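Long-range contacts in inositol monophosphatase family protein (Staphylococcus aureus, PDB 5I3S), which probably hydrolyses phosphate monoesters such as inositol monophosphates, as a hydrolase of the FIG superfamily with the sugar phosphatase fold: residues Q61-E66 with Q205-A210; T78-D83 with I100-Y105; I152-N157 with R176-Y181; L186-V191 with I239-R244. One frame throughout, in Å; residues are numbered along the deposited sequence.

Followed from the N terminus, the chain opens interaction 1 with 61-66 and then completes the shorter interaction 2, in which 78-83 pairs with 100-105 in the seven-stranded mixed sheet. Interaction 3 comes next, closing a beta-alpha-beta unit at the edge of the second sheet. Interaction 4 opens at 186-191, before 205-210 returns to the first sheet and closes interaction 1; 239-244 then closes interaction 4. Interactions 2 and 3 thus both fall within the span of interaction 1, whereas interactions 1 and 4 cross. Neighbouring contacts touch in sequence: the acid groups of D208 and D83 cluster between interactions 1 and 2, F209 packs on I188 and I239, and Y181 is tied to E187.

Interaction 1: residues Q61-E66 with Q205-A210; sequences QVLGEE and QPWDFA
In E65, chi1 (172°) places CG anti to the backbone N, while in W207 it places CG between the backbone N and the carbonyl carbon (51°). The glutamate and the indole cross at about a right angle. E65 CB makes a CH-pi contact with the five-membered ring, 3.5 Å from its centroid and 15° off the normal, and lies 3.4 Å from W207 NE1. The backbone continues this cover on the same face, with E65 CA over the ring centre and G64 O 3.8 Å from W207 CZ3. Q205 CB sits over the rim of the opposite face, leaving the indole between E65 and G64 on one side and Q205 of its own segment on the other. L63 comes in at the ring edge, its CG 4.5 Å from W207 CE3, and its CD2 lies 4.2 Å from P206 CG. Mostly carbon and ring surfaces meet here, with the G64 carbonyl at the six-membered ring. W207 also packs on V81 and D83 of the next strand. E65 lies in a GEE sequence and D208 in WDFAGG, probable counterparts of motifs that in relatives supply acids to the metal site of the inositol monophosphatase family.

Interaction 2: residues T78-D83 with I100-Y105; sequences TVWVVD and ISIGIY
T78-D83 and I100-Y105 run antiparallel at 165°, with V79-Y105, V81-G103 and D83-S101 as hydrogen-bonded pairs alternating with the non-hydrogen-bonded pairs W80-I104 and V82-I102. They are the second and third strands of the seven-stranded mixed sheet of the sugar phosphatase fold; strand 61-64 pairs in parallel on the other side of 78-83. Each hydrogen-bonded pair is closed by two backbone bonds, among them V81 N to G103 O at 2.7 Å. On the face carrying W80, V82, I102 and I104, W80 CG and I104 CG1 are both anti to their own carbonyl carbons (chi1 -73° and -64°), and the two side chains lie side by side, pointing the same way. The methyl I104 CD1 rests over the middle of the six-membered indole ring, 3.7 Å from its centroid and almost on the ring normal, a CH-pi contact. I102 CG2 lies 3.9 Å from W80 CE3, and helix 2-24 packs over this face through L3, A7 and L10 on W80, whose NE1 is hydrogen-bonded to H60. The other face bears V79, V81, D83, S101 and Y105. There V81 CG1 leans over G103, which has no side chain, to 3.4 Å from G103 O, and A210 of helix 206-218 packs on V81. The acid groups of D83, D86 and D208 cluster, consistent with the metal site known in relatives. Between S101 and V81 a water bridges the strands, accepting from S101 OG at 2.7 Å and donating to V81 O at 3.0 Å.

Interaction 3: residues I152-N157 with R176-Y181; sequences IGINPN and RSARAY
I152 and G153 pair in parallel with A178 and R179, closing a beta-alpha-beta crossover in which helix 164-174 joins strands 151-153 and 177-179. The tight part is the backbone seam. R179 N donates to I152 O at 2.9 Å, and R179 O receives I154 N at 2.9 Å, with a C=O...N angle of 174°; I152 N to S177 O is longer, at 3.2 Å. Buried side chains line one face, I152 CG1 lying 4.1 Å from A178 CB, with I171 and F168 of the crossover helix packing on I152 and I154. Past I154 the pairing gives way: A180 CB lies 3.5 Å from I154 O and packs on N155 CA and P156 CD. This looser end is partly exposed at N155, whose side chain lies about 3 Å from a bound phosphate ion, probably from the crystallisation liquor, and packs on S177 of the second subunit. Strand 177-179, an edge strand within the chain, hydrogen-bonds through R179 NH2 to N90 of that subunit. The arginine chain bends at chi2 (-71°), which places CD; NH1 donates to S177 OG at 2.7 Å and, from above the carbonyl plane, to A178 O at 3.1 Å.

Interaction 4: residues L186-V191 with I239-R244; sequences LEIVSV and ILVGNR
V191 points its CB at the strand residues V241 and G242, and its two methyls divide the work. CG1, anti to the backbone N (chi1 -173°), reaches to 3.5 Å from G242 CA, lying against the G242 backbone; it is also 3.9 Å from G242 N. CG2 turns instead to V241 CG2, 3.9 Å away, and the two valine side chains cross obliquely, methyl against methyl. That same V241 methyl stands between the backbone N and the carbonyl carbon of its own residue, and I188, one turn earlier on the helix, approaches it with CG1 at 4.4 Å. A single valine branch is thus met by two residues from the same side of the helix. The two segments together bury 190 Å². On another side S190 N and S190 OG both bond to L186 O, from opposite faces of its plane, the hydroxyl donating at 3.0 Å. At the far end of the strand N243 takes the N-cap position of helix 244-255: its OD1 accepts from L246 N, and its ND2 bonds to S145 OG. The axes of 186-191 and 239-242 lie at 31°; these segments belong to helix 184-193 and strand 237-242, the helix packing on a face of the five-stranded mixed sheet. Y199 of the adjoining strand 198-201 touches both V191 and V241, while helix 206-218 flanks the contact, with F209 on I188 and I239 and L216 on V241.

Interaction 1: residues Q61-E66 with Q205-A210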
loop_
_atom_site.group_PDB
_atom_site.type_symbol
_atom_site.label_atom_id
_atom_site.label_comp_id
_atom_site.label_asym_id
_atom_site.label_seq_id
_atom_site.Cartn_x
_atom_site.Cartn_y
_atom_site.Cartn_z
ATOM N N GLN A 61 2.307 -33.104 -8.297
ATOM C CA GLN A 61 1.049 -32.490 -8.658
ATOM C C GLN A 61 1.203 -30.966 -8.527
ATOM O O GLN A 61 1.942 -30.474 -7.665
ATOM C CB GLN A 61 -0.053 -32.988 -7.724
ATOM C CG GLN A 61 -0.032 -34.480 -7.376
ATOM C CD GLN A 61 -1.427 -34.969 -7.013
ATOM O OE1 GLN A 61 -2.304 -35.084 -7.887
ATOM N NE2 GLN A 61 -1.651 -35.252 -5.727
ATOM N N VAL A 62 0.491 -30.248 -9.383
ATOM C CA VAL A 62 0.509 -28.787 -9.451
ATOM C C VAL A 62 -0.929 -28.260 -9.277
ATOM O O VAL A 62 -1.784 -28.468 -10.155
ATOM C CB VAL A 62 1.099 -28.311 -10.797
ATOM C CG1 VAL A 62 0.950 -26.789 -10.992
ATOM C CG2 VAL A 62 2.563 -28.708 -10.871
ATOM N N LEU A 63 -1.196 -27.608 -8.142
ATOM C CA LEU A 63 -2.470 -26.899 -7.932
ATOM C C LEU A 63 -2.290 -25.442 -8.302
ATOM O O LEU A 63 -1.631 -24.688 -7.598
ATOM C CB LEU A 63 -2.930 -27.021 -6.496
ATOM C CG LEU A 63 -4.184 -26.259 -6.087
ATOM C CD1 LEU A 63 -5.386 -26.784 -6.848
ATOM C CD2 LEU A 63 -4.444 -26.345 -4.588
ATOM N N GLY A 64 -2.874 -25.038 -9.420
ATOM C CA GLY A 64 -2.598 -23.722 -9.973
ATOM C C GLY A 64 -3.775 -22.801 -10.286
ATOM O O GLY A 64 -4.905 -23.252 -10.563
ATOM N N GLU A 65 -3.458 -21.497 -10.276
ATOM C CA GLU A 65 -4.424 -20.431 -10.451
ATOM C C GLU A 65 -4.960 -20.509 -11.858
ATOM O O GLU A 65 -6.173 -20.482 -12.049
ATOM C CB GLU A 65 -3.787 -19.057 -10.144
ATOM C CG GLU A 65 -4.641 -17.806 -10.464
ATOM C CD GLU A 65 -4.682 -17.430 -11.963
ATOM O OE1 GLU A 65 -3.722 -17.705 -12.711
ATOM O OE2 GLU A 65 -5.700 -16.865 -12.419
ATOM N N GLU A 66 -4.041 -20.633 -12.820
ATOM C CA GLU A 66 -4.381 -20.775 -14.247
ATOM C C GLU A 66 -5.134 -22.107 -14.589
ATOM O O GLU A 66 -5.537 -22.305 -15.742
ATOM C CB GLU A 66 -3.111 -20.574 -15.130
ATOM C CG GLU A 66 -3.335 -19.901 -16.484
ATOM C CD GLU A 66 -3.496 -18.366 -16.440
ATOM O OE1 GLU A 66 -3.632 -17.755 -15.349
ATOM O OE2 GLU A 66 -3.491 -17.741 -17.535
ATOM N N GLN A 205 -8.063 -17.765 -2.462
ATOM C CA GLN A 205 -7.730 -19.049 -2.971
ATOM C C GLN A 205 -6.423 -19.600 -2.379
ATOM O O GLN A 205 -5.553 -18.824 -1.989
ATOM C CB GLN A 205 -7.619 -18.928 -4.486
ATOM C CG GLN A 205 -8.960 -18.569 -5.137
ATOM C CD GLN A 205 -9.943 -19.753 -5.146
ATOM O OE1 GLN A 205 -9.659 -20.858 -4.651
ATOM N NE2 GLN A 205 -11.083 -19.541 -5.769
ATOM N N PRO A 206 -6.272 -20.954 -2.332
ATOM C CA PRO A 206 -5.116 -21.581 -1.718
ATOM C C PRO A 206 -3.775 -21.088 -2.270
ATOM O O PRO A 206 -2.794 -20.954 -1.505
ATOM C CB PRO A 206 -5.282 -23.064 -2.024
ATOM C CG PRO A 206 -6.604 -23.261 -2.689
ATOM C CD PRO A 206 -7.262 -21.930 -2.835
ATOM N N TRP A 207 -3.752 -20.829 -3.572
ATOM C CA TRP A 207 -2.558 -20.327 -4.255
ATOM C C TRP A 207 -2.191 -18.871 -3.891
ATOM O O TRP A 207 -1.069 -18.454 -4.150
ATOM C CB TRP A 207 -2.675 -20.465 -5.788
ATOM C CG TRP A 207 -3.919 -19.919 -6.407
ATOM C CD1 TRP A 207 -4.182 -18.625 -6.692
ATOM C CD2 TRP A 207 -5.077 -20.665 -6.832
ATOM N NE1 TRP A 207 -5.442 -18.506 -7.264
ATOM C CE2 TRP A 207 -6.001 -19.745 -7.362
ATOM C CE3 TRP A 207 -5.418 -22.018 -6.804
ATOM C CZ2 TRP A 207 -7.251 -20.139 -7.877
ATOM C CZ3 TRP A 207 -6.655 -22.410 -7.315
ATOM C CH2 TRP A 207 -7.548 -21.475 -7.847
ATOM N N ASP A 208 -3.100 -18.132 -3.267
ATOM C CA ASP A 208 -2.735 -16.819 -2.728
ATOM C C ASP A 208 -2.127 -16.857 -1.295
ATOM O O ASP A 208 -1.372 -15.965 -0.928
ATOM C CB ASP A 208 -3.914 -15.875 -2.774
ATOM C CG ASP A 208 -4.435 -15.629 -4.199
ATOM O OD1 ASP A 208 -5.670 -15.717 -4.349
ATOM O OD2 ASP A 208 -3.647 -15.426 -5.143
ATOM N N PHE A 209 -2.412 -17.880 -0.507
ATOM C CA PHE A 209 -1.835 -17.935 0.811
ATOM C C PHE A 209 -0.819 -19.000 1.065
ATOM O O PHE A 209 -0.078 -18.882 2.043
ATOM C CB PHE A 209 -2.903 -17.974 1.898
ATOM C CG PHE A 209 -3.865 -19.109 1.784
ATOM C CD1 PHE A 209 -3.506 -20.383 2.173
ATOM C CD2 PHE A 209 -5.158 -18.878 1.309
ATOM C CE1 PHE A 209 -4.416 -21.409 2.118
ATOM C CE2 PHE A 209 -6.072 -19.904 1.225
ATOM C CZ PHE A 209 -5.698 -21.171 1.654
ATOM N N ALA A 210 -0.747 -20.013 0.213
ATOM C CA ALA A 210 0.121 -21.167 0.497
ATOM C C ALA A 210 1.575 -20.814 0.736
ATOM O O ALA A 210 2.140 -21.231 1.728
ATOM C CB ALA A 210 0.006 -22.205 -0.597
#

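Interaction 2: residues T78-D83 with I100-Y105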
loop_
_atom_site.group_PDB
_atom_site.type_symbol
_atom_site.label_atom_id
_atom_site.label_comp_id
_atom_site.label_asym_id
_atom_site.label_seq_id
_atom_site.Cartn_x
_atom_site.Cartn_y
_atom_site.Cartn_z
ATOM N N THR A 78 3.236 -35.099 -3.443
ATOM C CA THR A 78 3.888 -33.781 -3.421
ATOM C C THR A 78 3.074 -32.827 -4.298
ATOM O O THR A 78 2.719 -33.183 -5.423
ATOM C CB THR A 78 5.405 -33.813 -3.802
ATOM O OG1 THR A 78 6.108 -34.737 -2.948
ATOM C CG2 THR A 78 6.043 -32.395 -3.615
ATOM N N VAL A 79 2.770 -31.639 -3.749
ATOM C CA VAL A 79 1.888 -30.686 -4.393
ATOM C C VAL A 79 2.451 -29.261 -4.418
ATOM O O VAL A 79 2.750 -28.706 -3.373
ATOM C CB VAL A 79 0.505 -30.699 -3.730
ATOM C CG1 VAL A 79 -0.419 -29.698 -4.393
ATOM C CG2 VAL A 79 -0.070 -32.103 -3.845
ATOM N N TRP A 80 2.562 -28.706 -5.638
ATOM C CA TRP A 80 3.034 -27.344 -5.885
ATOM C C TRP A 80 1.795 -26.495 -6.013
ATOM O O TRP A 80 0.992 -26.736 -6.925
ATOM C CB TRP A 80 3.857 -27.261 -7.193
ATOM C CG TRP A 80 5.246 -27.902 -7.087
ATOM C CD1 TRP A 80 5.521 -29.180 -6.765
ATOM C CD2 TRP A 80 6.521 -27.265 -7.282
ATOM N NE1 TRP A 80 6.870 -29.401 -6.776
ATOM C CE2 TRP A 80 7.509 -28.245 -7.088
ATOM C CE3 TRP A 80 6.918 -25.969 -7.638
ATOM C CZ2 TRP A 80 8.868 -27.979 -7.222
ATOM C CZ3 TRP A 80 8.268 -25.700 -7.759
ATOM C CH2 TRP A 80 9.228 -26.693 -7.542
ATOM N N VAL A 81 1.615 -25.512 -5.136
ATOM C CA VAL A 81 0.444 -24.629 -5.313
ATOM C C VAL A 81 0.888 -23.232 -5.756
ATOM O O VAL A 81 1.529 -22.511 -4.989
ATOM C CB VAL A 81 -0.602 -24.729 -4.149
ATOM C CG1 VAL A 81 0.043 -24.979 -2.825
ATOM C CG2 VAL A 81 -1.553 -23.561 -4.091
ATOM N N VAL A 82 0.580 -22.882 -7.007
ATOM C CA VAL A 82 1.217 -21.725 -7.610
ATOM C C VAL A 82 0.239 -20.651 -8.050
ATOM O O VAL A 82 -0.767 -20.961 -8.695
ATOM C CB VAL A 82 2.298 -22.096 -8.706
ATOM C CG1 VAL A 82 2.427 -23.573 -8.970
ATOM C CG2 VAL A 82 2.222 -21.281 -9.996
ATOM N N ASP A 83 0.548 -19.392 -7.694
ATOM C CA ASP A 83 -0.061 -18.225 -8.363
ATOM C C ASP A 83 1.024 -17.545 -9.218
ATOM O O ASP A 83 1.950 -16.890 -8.684
ATOM C CB ASP A 83 -0.700 -17.226 -7.376
ATOM C CG ASP A 83 -1.670 -16.232 -8.085
ATOM O OD1 ASP A 83 -1.667 -16.166 -9.321
ATOM O OD2 ASP A 83 -2.403 -15.479 -7.409
ATOM N N ILE A 100 4.978 -13.682 -7.767
ATOM C CA ILE A 100 4.725 -15.094 -7.989
ATOM C C ILE A 100 4.820 -15.757 -6.601
ATOM O O ILE A 100 5.685 -15.370 -5.786
ATOM C CB ILE A 100 5.750 -15.763 -8.913
ATOM C CG1 ILE A 100 6.003 -14.958 -10.188
ATOM C CG2 ILE A 100 5.297 -17.191 -9.247
ATOM C CD1 ILE A 100 7.313 -15.307 -10.876
ATOM N N SER A 101 3.902 -16.692 -6.335
ATOM C CA SER A 101 3.805 -17.405 -5.068
ATOM C C SER A 101 3.768 -18.918 -5.271
ATOM O O SER A 101 2.963 -19.418 -6.017
ATOM C CB SER A 101 2.510 -17.009 -4.345
ATOM O OG SER A 101 2.404 -17.595 -3.037
ATOM N N ILE A 102 4.588 -19.651 -4.534
ATOM C CA ILE A 102 4.693 -21.108 -4.685
ATOM C C ILE A 102 4.720 -21.670 -3.305
ATOM O O ILE A 102 5.566 -21.292 -2.511
ATOM C CB ILE A 102 5.989 -21.538 -5.434
ATOM C CG1 ILE A 102 5.824 -21.298 -6.938
ATOM C CG2 ILE A 102 6.346 -22.988 -5.186
ATOM C CD1 ILE A 102 7.071 -21.520 -7.764
ATOM N N GLY A 103 3.747 -22.527 -3.006
ATOM C CA GLY A 103 3.767 -23.299 -1.787
ATOM C C GLY A 103 3.954 -24.749 -2.176
ATOM O O GLY A 103 3.382 -25.246 -3.173
ATOM N N ILE A 104 4.765 -25.436 -1.410
ATOM C CA ILE A 104 4.989 -26.828 -1.677
ATOM C C ILE A 104 4.641 -27.601 -0.465
ATOM O O ILE A 104 5.095 -27.309 0.606
ATOM C CB ILE A 104 6.431 -27.097 -2.064
ATOM C CG1 ILE A 104 6.706 -26.380 -3.380
ATOM C CG2 ILE A 104 6.678 -28.630 -2.158
ATOM C CD1 ILE A 104 8.167 -26.477 -3.798
ATOM N N TYR A 105 3.835 -28.621 -0.668
ATOM C CA TYR A 105 3.294 -29.433 0.421
ATOM C C TYR A 105 3.593 -30.898 0.127
ATOM O O TYR A 105 3.493 -31.320 -1.021
ATOM C CB TYR A 105 1.776 -29.201 0.534
ATOM C CG TYR A 105 1.335 -27.965 1.331
ATOM C CD1 TYR A 105 0.512 -28.113 2.436
ATOM C CD2 TYR A 105 1.696 -26.647 0.951
ATOM C CE1 TYR A 105 0.074 -27.017 3.177
ATOM C CE2 TYR A 105 1.269 -25.530 1.690
ATOM C CZ TYR A 105 0.449 -25.715 2.821
ATOM O OH TYR A 105 -0.046 -24.673 3.620
HETATM O O HOH W 1 1.117 -19.999 -3.380
#

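Interaction 3: residues I152-N157 with R176-Y181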
loop_
_atom_site.group_PDB
_atom_site.type_symbol
_atom_site.label_atom_id
_atom_site.label_comp_id
_atom_site.label_asym_id
_atom_site.label_seq_id
_atom_site.Cartn_x
_atom_site.Cartn_y
_atom_site.Cartn_z
ATOM N N ILE A 152 -3.184 -2.515 10.373
ATOM C CA ILE A 152 -3.764 -3.685 9.782
ATOM C C ILE A 152 -4.003 -3.499 8.321
ATOM O O ILE A 152 -4.226 -2.394 7.856
ATOM C CB ILE A 152 -5.129 -4.040 10.417
ATOM C CG1 ILE A 152 -6.211 -3.011 10.090
ATOM C CG2 ILE A 152 -4.960 -4.144 11.943
ATOM C CD1 ILE A 152 -7.548 -3.361 10.680
ATOM N N GLY A 153 -3.984 -4.618 7.617
ATOM C CA GLY A 153 -4.249 -4.668 6.227
ATOM C C GLY A 153 -5.677 -5.112 6.005
ATOM O O GLY A 153 -6.059 -6.186 6.498
ATOM N N ILE A 154 -6.442 -4.317 5.246
ATOM C CA ILE A 154 -7.794 -4.677 4.887
ATOM C C ILE A 154 -8.259 -3.814 3.732
ATOM O O ILE A 154 -8.133 -2.593 3.794
ATOM C CB ILE A 154 -8.766 -4.547 6.092
ATOM C CG1 ILE A 154 -10.165 -5.024 5.721
ATOM C CG2 ILE A 154 -8.848 -3.123 6.635
ATOM C CD1 ILE A 154 -11.090 -5.063 6.937
ATOM N N ASN A 155 -8.781 -4.420 2.676
ATOM C CA ASN A 155 -9.226 -3.606 1.502
ATOM C C ASN A 155 -10.440 -2.782 1.917
ATOM O O ASN A 155 -11.341 -3.310 2.541
ATOM C CB ASN A 155 -9.507 -4.454 0.274
ATOM C CG ASN A 155 -9.548 -3.655 -1.026
ATOM O OD1 ASN A 155 -8.785 -3.901 -1.970
ATOM N ND2 ASN A 155 -10.483 -2.815 -1.135
ATOM N N PRO A 156 -10.436 -1.468 1.631
ATOM C CA PRO A 156 -11.646 -0.662 1.884
ATOM C C PRO A 156 -12.988 -1.241 1.366
ATOM O O PRO A 156 -14.037 -1.012 1.964
ATOM C CB PRO A 156 -11.331 0.649 1.139
ATOM C CG PRO A 156 -9.827 0.775 1.216
ATOM C CD PRO A 156 -9.315 -0.649 1.142
ATOM N N ASN A 157 -12.998 -1.872 0.214
ATOM C CA ASN A 157 -14.225 -2.544 -0.303
ATOM C C ASN A 157 -14.987 -3.472 0.662
ATOM O O ASN A 157 -16.193 -3.657 0.501
ATOM C CB ASN A 157 -13.929 -3.332 -1.581
ATOM C CG ASN A 157 -13.807 -2.442 -2.786
ATOM O OD1 ASN A 157 -14.825 -2.001 -3.315
ATOM N ND2 ASN A 157 -12.580 -2.159 -3.220
ATOM N N ARG A 176 -4.915 1.406 15.097
ATOM C CA ARG A 176 -4.287 2.714 14.995
ATOM C C ARG A 176 -4.458 3.253 13.598
ATOM O O ARG A 176 -4.746 4.451 13.423
ATOM C CB ARG A 176 -2.806 2.594 15.321
ATOM C CG ARG A 176 -2.103 3.905 15.530
ATOM C CD ARG A 176 -2.527 4.610 16.819
ATOM N NE ARG A 176 -1.775 5.848 16.965
ATOM C CZ ARG A 176 -2.013 6.979 16.279
ATOM N NH1 ARG A 176 -3.013 7.077 15.388
ATOM N NH2 ARG A 176 -1.225 8.039 16.490
ATOM N N SER A 177 -4.227 2.389 12.602
ATOM C CA SER A 177 -4.600 2.720 11.229
ATOM C C SER A 177 -4.716 1.487 10.333
ATOM O O SER A 177 -4.521 0.342 10.784
ATOM C CB SER A 177 -3.624 3.748 10.597
ATOM O OG SER A 177 -4.108 4.163 9.319
ATOM N N ALA A 178 -5.106 1.743 9.063
ATOM C CA ALA A 178 -5.302 0.679 8.098
ATOM C C ALA A 178 -4.648 0.982 6.753
ATOM O O ALA A 178 -4.623 2.128 6.304
ATOM C CB ALA A 178 -6.795 0.405 7.914
ATOM N N ARG A 179 -4.259 -0.112 6.087
ATOM C CA ARG A 179 -3.512 -0.134 4.846
ATOM C C ARG A 179 -4.120 -1.207 3.938
ATOM O O ARG A 179 -4.817 -2.087 4.405
ATOM C CB ARG A 179 -2.038 -0.499 5.123
ATOM C CG ARG A 179 -1.314 0.395 6.100
ATOM C CD ARG A 179 -1.058 1.780 5.485
ATOM N NE ARG A 179 -0.321 2.654 6.390
ATOM C CZ ARG A 179 -0.852 3.478 7.282
ATOM N NH1 ARG A 179 -2.186 3.610 7.436
ATOM N NH2 ARG A 179 -0.038 4.224 8.019
ATOM N N ALA A 180 -3.833 -1.132 2.638
ATOM C CA ALA A 180 -4.212 -2.162 1.676
ATOM C C ALA A 180 -3.374 -1.993 0.431
ATOM O O ALA A 180 -3.337 -0.904 -0.170
ATOM C CB ALA A 180 -5.703 -2.036 1.303
ATOM N N TYR A 181 -2.723 -3.070 0.035
ATOM C CA TYR A 181 -1.669 -3.043 -0.974
ATOM C C TYR A 181 -2.025 -3.799 -2.210
ATOM O O TYR A 181 -1.413 -3.602 -3.244
ATOM C CB TYR A 181 -0.373 -3.580 -0.368
ATOM C CG TYR A 181 0.113 -2.802 0.872
ATOM C CD1 TYR A 181 0.388 -1.432 0.814
ATOM C CD2 TYR A 181 0.360 -3.447 2.071
ATOM C CE1 TYR A 181 0.860 -0.728 1.932
ATOM C CE2 TYR A 181 0.824 -2.758 3.196
ATOM C CZ TYR A 181 1.059 -1.391 3.125
ATOM O OH TYR A 181 1.513 -0.732 4.241
#

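Interaction 4: residues L186-V191 with I239-R244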
loop_
_atom_site.group_PDB
_atom_site.type_symbol
_atom_site.label_atom_id
_atom_site.label_comp_id
_atom_site.label_asym_id
_atom_site.label_seq_id
_atom_site.Cartn_x
_atom_site.Cartn_y
_atom_site.Cartn_z
ATOM N N LEU A 186 1.905 -10.812 -0.844
ATOM C CA LEU A 186 2.757 -9.732 -0.290
ATOM C C LEU A 186 2.213 -9.130 1.015
ATOM O O LEU A 186 2.976 -8.709 1.867
ATOM C CB LEU A 186 3.056 -8.647 -1.332
ATOM C CG LEU A 186 4.012 -9.174 -2.416
ATOM C CD1 LEU A 186 3.995 -8.257 -3.655
ATOM C CD2 LEU A 186 5.423 -9.373 -1.867
ATOM N N GLU A 187 0.898 -9.100 1.192
ATOM C CA GLU A 187 0.329 -8.646 2.487
ATOM C C GLU A 187 0.609 -9.622 3.648
ATOM O O GLU A 187 0.852 -9.208 4.774
ATOM C CB GLU A 187 -1.164 -8.310 2.352
ATOM C CG GLU A 187 -1.369 -6.962 1.654
ATOM C CD GLU A 187 -2.649 -6.859 0.860
ATOM O OE1 GLU A 187 -3.043 -7.819 0.131
ATOM O OE2 GLU A 187 -3.268 -5.807 0.952
ATOM N N ILE A 188 0.565 -10.913 3.361
ATOM C CA ILE A 188 0.868 -11.952 4.348
ATOM C C ILE A 188 2.379 -11.876 4.662
ATOM O O ILE A 188 2.772 -11.929 5.796
ATOM C CB ILE A 188 0.453 -13.335 3.783
ATOM C CG1 ILE A 188 -1.059 -13.450 3.665
ATOM C CG2 ILE A 188 1.020 -14.509 4.597
ATOM C CD1 ILE A 188 -1.495 -14.686 2.873
ATOM N N VAL A 189 3.225 -11.720 3.659
ATOM C CA VAL A 189 4.644 -11.407 3.924
ATOM C C VAL A 189 4.859 -10.093 4.716
ATOM O O VAL A 189 5.741 -10.063 5.573
ATOM C CB VAL A 189 5.455 -11.373 2.627
ATOM C CG1 VAL A 189 6.815 -10.711 2.815
ATOM C CG2 VAL A 189 5.607 -12.778 2.105
ATOM N N SER A 190 4.085 -9.024 4.457
ATOM C CA SER A 190 4.155 -7.828 5.300
ATOM C C SER A 190 3.870 -8.137 6.754
ATOM O O SER A 190 4.423 -7.488 7.651
ATOM C CB SER A 190 3.169 -6.769 4.862
ATOM O OG SER A 190 3.441 -6.335 3.562
ATOM N N VAL A 191 3.012 -9.117 7.032
ATOM C CA VAL A 191 2.888 -9.563 8.434
ATOM C C VAL A 191 4.170 -10.281 8.892
ATOM O O VAL A 191 4.695 -10.007 9.966
ATOM C CB VAL A 191 1.591 -10.354 8.689
ATOM C CG1 VAL A 191 1.393 -10.654 10.181
ATOM C CG2 VAL A 191 0.383 -9.535 8.235
ATOM N N ILE A 239 -9.576 -15.315 5.858
ATOM C CA ILE A 239 -8.154 -15.194 6.255
ATOM C C ILE A 239 -8.033 -14.131 7.335
ATOM O O ILE A 239 -8.515 -13.017 7.160
ATOM C CB ILE A 239 -7.261 -14.700 5.068
ATOM C CG1 ILE A 239 -7.319 -15.641 3.893
ATOM C CG2 ILE A 239 -5.781 -14.535 5.499
ATOM C CD1 ILE A 239 -6.567 -16.957 4.086
ATOM N N LEU A 240 -7.421 -14.507 8.447
ATOM C CA LEU A 240 -6.899 -13.566 9.462
ATOM C C LEU A 240 -5.490 -14.030 9.850
ATOM O O LEU A 240 -5.308 -15.168 10.253
ATOM C CB LEU A 240 -7.800 -13.556 10.681
ATOM C CG LEU A 240 -7.313 -12.778 11.899
ATOM C CD1 LEU A 240 -7.372 -11.308 11.543
ATOM C CD2 LEU A 240 -8.073 -13.063 13.212
ATOM N N VAL A 241 -4.505 -13.160 9.688
ATOM C CA VAL A 241 -3.111 -13.438 10.019
ATOM C C VAL A 241 -2.545 -12.270 10.788
ATOM O O VAL A 241 -2.977 -11.103 10.626
ATOM C CB VAL A 241 -2.222 -13.733 8.805
ATOM C CG1 VAL A 241 -2.753 -14.927 8.028
ATOM C CG2 VAL A 241 -2.062 -12.553 7.886
ATOM N N GLY A 242 -1.603 -12.586 11.657
ATOM C CA GLY A 242 -1.065 -11.580 12.529
ATOM C C GLY A 242 -0.005 -12.132 13.475
ATOM O O GLY A 242 0.259 -13.328 13.500
ATOM N N ASN A 243 0.557 -11.246 14.264
ATOM C CA ASN A 243 1.310 -11.667 15.436
ATOM C C ASN A 243 0.331 -12.336 16.408
ATOM O O ASN A 243 -0.870 -12.065 16.383
ATOM C CB ASN A 243 2.132 -10.511 16.044
ATOM C CG ASN A 243 1.308 -9.418 16.743
ATOM O OD1 ASN A 243 0.679 -9.635 17.789
ATOM N ND2 ASN A 243 1.417 -8.202 16.243
ATOM N N ARG A 244 0.833 -13.296 17.164
ATOM C CA ARG A 244 0.053 -14.097 18.118
ATOM C C ARG A 244 -0.887 -13.296 18.917
ATOM O O ARG A 244 -2.096 -13.522 18.872
ATOM C CB ARG A 244 0.971 -14.891 19.034
ATOM C CG ARG A 244 1.420 -16.146 18.327
ATOM C CD ARG A 244 2.604 -16.884 18.936
ATOM N NE ARG A 244 2.882 -17.984 18.015
ATOM C CZ ARG A 244 2.170 -19.115 17.903
ATOM N NH1 ARG A 244 1.154 -19.382 18.721
ATOM N NH2 ARG A 244 2.494 -20.014 16.970
#